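Helicase of the snf2/rad54 family (Sulfolobus solfataricus, PDB 1Z5Z) forms the C-terminal domain of a SWI2/SNF2 ATPase, which probably couples ATP hydrolysis to movement along DNA. Local coordinates at residues N51-N54 with N55-S58; G96-I99 with R100-I104. One frame throughout, in Å; residues are numbered along the deposited sequence.

Contact 1: N51-N54 with N55-S58; sequences NLFN and NIDS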
# COMPACT_ATOMS: atom_id res chain seq x y z
N ASN A 51 20.93 -3.75 -5.38
CA ASN A 51 21.64 -2.50 -5.18
C ASN A 51 21.85 -2.26 -3.67
O ASN A 51 22.96 -1.96 -3.24
CB ASN A 51 20.88 -1.34 -5.85
CG ASN A 51 20.98 -1.38 -7.39
OD1 ASN A 51 21.93 -1.95 -7.95
ND2 ASN A 51 20.02 -0.76 -8.08
N LEU A 52 20.83 -2.45 -2.84
CA LEU A 52 21.05 -2.23 -1.42
C LEU A 52 22.18 -3.10 -0.87
O LEU A 52 23.08 -2.60 -0.20
CB LEU A 52 19.79 -2.48 -0.59
CG LEU A 52 20.05 -2.24 0.90
CD1 LEU A 52 20.46 -0.77 1.06
CD2 LEU A 52 18.82 -2.55 1.75
N PHE A 53 22.14 -4.41 -1.14
CA PHE A 53 23.19 -5.28 -0.61
C PHE A 53 24.55 -5.10 -1.24
O PHE A 53 25.54 -5.54 -0.64
CB PHE A 53 22.75 -6.75 -0.62
CG PHE A 53 21.65 -7.03 0.37
CD1 PHE A 53 20.34 -7.19 -0.06
CD2 PHE A 53 21.91 -7.00 1.73
CE1 PHE A 53 19.32 -7.32 0.85
CE2 PHE A 53 20.88 -7.12 2.65
CZ PHE A 53 19.60 -7.28 2.21
N ASN A 54 24.63 -4.46 -2.40
CA ASN A 54 25.91 -4.21 -3.05
C ASN A 54 26.67 -3.09 -2.31
O ASN A 54 27.89 -3.08 -2.30
CB ASN A 54 25.69 -3.75 -4.49
CG ASN A 54 25.55 -4.88 -5.50
OD1 ASN A 54 25.49 -4.62 -6.71
ND2 ASN A 54 25.48 -6.10 -5.04
N ASN A 55 25.95 -2.14 -1.70
CA ASN A 55 26.58 -0.99 -1.04
C ASN A 55 26.40 -0.84 0.47
O ASN A 55 27.08 -0.00 1.08
CB ASN A 55 26.10 0.29 -1.71
CG ASN A 55 26.34 0.29 -3.19
OD1 ASN A 55 27.48 0.27 -3.65
ND2 ASN A 55 25.27 0.30 -3.97
N ILE A 56 25.52 -1.63 1.06
CA ILE A 56 25.24 -1.57 2.48
C ILE A 56 26.45 -1.86 3.41
O ILE A 56 26.50 -1.38 4.54
CB ILE A 56 24.11 -2.54 2.82
CG1 ILE A 56 23.78 -2.50 4.32
CG2 ILE A 56 24.50 -3.94 2.38
CD1 ILE A 56 22.41 -1.96 4.67
N ASP A 57 27.41 -2.65 2.95
CA ASP A 57 28.56 -2.95 3.81
C ASP A 57 29.47 -1.73 4.00
O ASP A 57 30.07 -1.56 5.07
CB ASP A 57 29.36 -4.12 3.25
CG ASP A 57 28.66 -5.44 3.44
OD1 ASP A 57 29.03 -6.39 2.73
OD2 ASP A 57 27.76 -5.54 4.31
N SER A 58 29.57 -0.89 2.98
CA SER A 58 30.42 0.28 3.07
C SER A 58 30.01 1.18 4.23
O SER A 58 30.83 1.48 5.10
CB SER A 58 30.40 1.07 1.75
OG SER A 58 29.16 1.72 1.53
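The carbonyl of L52 receives two backbone N-H groups where helix 39-55 runs out: I56 N lies 2.9 Å from L52 O, nearly in line with the C=O bond, while N55 N, at 3.3 Å from L52 O, stands above the carbonyl plane. An i+4 and an i+3 donor thus converge on one acceptor in the last turn, and the chain goes on coiling through residues 56-58, though the helical bonding pattern lapses. On the outer side, N55 folds back over the peptide that precedes it. N55 CG lies anti to its own carbonyl carbon, next to its backbone N (chi1 -55°), which carries ND2 to within 3.3 Å of N51 O; the bond is weak and bent, as is the one from N55 N to the same oxygen. A firmer side-chain bond lies just beyond, where S58 OG, in the plane of the N55 carbonyl, donates to N55 O at 2.7 Å, closing a side-chain-to-backbone link three residues back, in the turn that leaves the helix. The inward side is apolar. I56 CG2 occupies the position between its own backbone N and carbonyl carbon, which brings it 3.5 Å from F53 CA and obliquely to the phenyl ring, the two side chains running side by side. L52 CD1 and I56 CD1 approach more loosely, at 4.3 Å. Beyond the turn, L52 packs between M67 and T71 of helix 61-78 and L260 and I264 of helix 257-264; I56 adds I68 of the former, and F53 meets R261 of the latter in a cation-pi contact.

Contact 2: G96-I99 with R100-I104; sequences GKMI and RTMEI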
# COMPACT_ATOMS: atom_id res chain seq x y z
N GLY A 96 0.28 -5.96 -10.12
CA GLY A 96 -0.43 -7.10 -9.55
C GLY A 96 -1.57 -6.65 -8.65
O GLY A 96 -2.66 -7.22 -8.72
N LYS A 97 -1.33 -5.62 -7.81
CA LYS A 97 -2.33 -5.06 -6.90
C LYS A 97 -3.50 -4.39 -7.61
O LYS A 97 -4.66 -4.57 -7.23
CB LYS A 97 -1.69 -4.02 -5.93
CG LYS A 97 -0.86 -4.63 -4.80
CD LYS A 97 -0.55 -3.57 -3.72
CE LYS A 97 0.38 -4.12 -2.68
NZ LYS A 97 0.82 -3.06 -1.76
N MET A 98 -3.20 -3.57 -8.61
CA MET A 98 -4.23 -2.90 -9.40
C MET A 98 -5.09 -3.97 -10.07
O MET A 98 -6.31 -3.85 -10.14
CB MET A 98 -3.58 -2.02 -10.48
CG MET A 98 -3.79 -0.52 -10.37
SD MET A 98 -4.64 0.21 -8.95
CE MET A 98 -6.21 0.19 -9.64
N ILE A 99 -4.46 -5.02 -10.57
CA ILE A 99 -5.21 -6.08 -11.23
C ILE A 99 -6.20 -6.72 -10.25
O ILE A 99 -7.35 -6.95 -10.62
CB ILE A 99 -4.24 -7.15 -11.80
CG1 ILE A 99 -3.55 -6.61 -13.04
CG2 ILE A 99 -5.01 -8.47 -12.11
CD1 ILE A 99 -2.23 -7.34 -13.37
N ARG A 100 -5.77 -6.99 -9.02
CA ARG A 100 -6.70 -7.58 -8.08
C ARG A 100 -7.73 -6.55 -7.63
O ARG A 100 -8.88 -6.90 -7.35
CB ARG A 100 -5.98 -8.14 -6.83
CG ARG A 100 -5.16 -9.36 -7.10
CD ARG A 100 -6.05 -10.58 -7.32
NE ARG A 100 -5.84 -11.57 -6.27
CZ ARG A 100 -6.76 -11.93 -5.39
NH1 ARG A 100 -6.46 -12.84 -4.46
NH2 ARG A 100 -7.99 -11.40 -5.44
N THR A 101 -7.33 -5.28 -7.57
CA THR A 101 -8.27 -4.25 -7.14
C THR A 101 -9.49 -4.13 -8.07
O THR A 101 -10.62 -4.00 -7.59
CB THR A 101 -7.54 -2.88 -7.00
OG1 THR A 101 -6.54 -2.99 -5.97
CG2 THR A 101 -8.56 -1.76 -6.65
N MET A 102 -9.27 -4.14 -9.38
CA MET A 102 -10.40 -4.07 -10.31
C MET A 102 -11.28 -5.33 -10.13
O MET A 102 -12.48 -5.25 -10.28
CB MET A 102 -9.91 -3.95 -11.75
CG MET A 102 -9.06 -2.67 -12.05
SD MET A 102 -9.64 -1.15 -11.30
CE MET A 102 -11.19 -0.87 -12.27
N GLU A 103 -10.68 -6.48 -9.79
CA GLU A 103 -11.47 -7.69 -9.59
C GLU A 103 -12.34 -7.52 -8.37
O GLU A 103 -13.51 -7.90 -8.38
CB GLU A 103 -10.61 -8.94 -9.39
CG GLU A 103 -9.59 -9.15 -10.50
CD GLU A 103 -8.73 -10.40 -10.31
OE1 GLU A 103 -8.51 -10.84 -9.17
OE2 GLU A 103 -8.27 -10.92 -11.34
N ILE A 104 -11.78 -6.93 -7.31
CA ILE A 104 -12.55 -6.74 -6.09
C ILE A 104 -13.66 -5.73 -6.34
O ILE A 104 -14.81 -5.89 -5.91
CB ILE A 104 -11.67 -6.22 -4.93
CG1 ILE A 104 -10.71 -7.32 -4.45
CG2 ILE A 104 -12.57 -5.71 -3.83
CD1 ILE A 104 -9.51 -6.81 -3.58
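T101 and K97 illustrate how a hydroxyl can share a carbonyl with the helix backbone. K97 O accepts the regular i+4 bond from T101 N at 2.8 Å and a second from T101 OG1, also at 2.8 Å, whose donor stands 43° above the carbonyl plane. The torsion that sets OG1 beside its own backbone N (chi1 -63°) aims the hydroxyl back at the preceding turn. Replacing T101 by a valine would probably leave K97 O with its backbone donor alone and the buried side chain without a polar link to the preceding turn. The i+4 pattern continues on both sides: R100 N gives to G96 O at 3.1 Å, M102 N to M98 O in a straighter bond (164°), and E103 N to I99 O weakly. At the first turn, G96 N donates to Q41 OE1 and M98 N to S95 OG, so these early amides find side-chain acceptors. The ammonium of K97 is met by the carboxylates of E227 and D80 and by F190 O. Among the apolar groups, M98 CE reaches M102 SD at 4.0 Å, the two bent thioethers crossing obliquely against helix 122-136. On the more open flank, R100 NH2 and E103 OE1 form a long salt bridge of 3.8 Å. The chemistry implies a division: buried K97 has two donors at its carbonyl and three acceptors at its ammonium, whereas the more exposed R100-E103 pair is long.

Contact 1 lies at the C-terminal end of one helix and contact 2 at the N-terminal end of another: residues 51-58 take in the end of helix 39-55 and the turn that leaves it, whereas residues 96-104 open helix 96-110. Their centres lie 33 Å apart and their nearest atoms about 18 Å, so they do not touch, and contact 1 is complete in the chain before contact 2 begins. Contact 1 lies peripherally, 25 Å from the centre of the chain, in a helical bundle; contact 2 is 12 Å from it, beside the parallel sheet of the helicase C-terminal domain. Helix 39-55 nevertheless spans part of the gap, since its residue Q41 accepts a bond from G96 of contact 2.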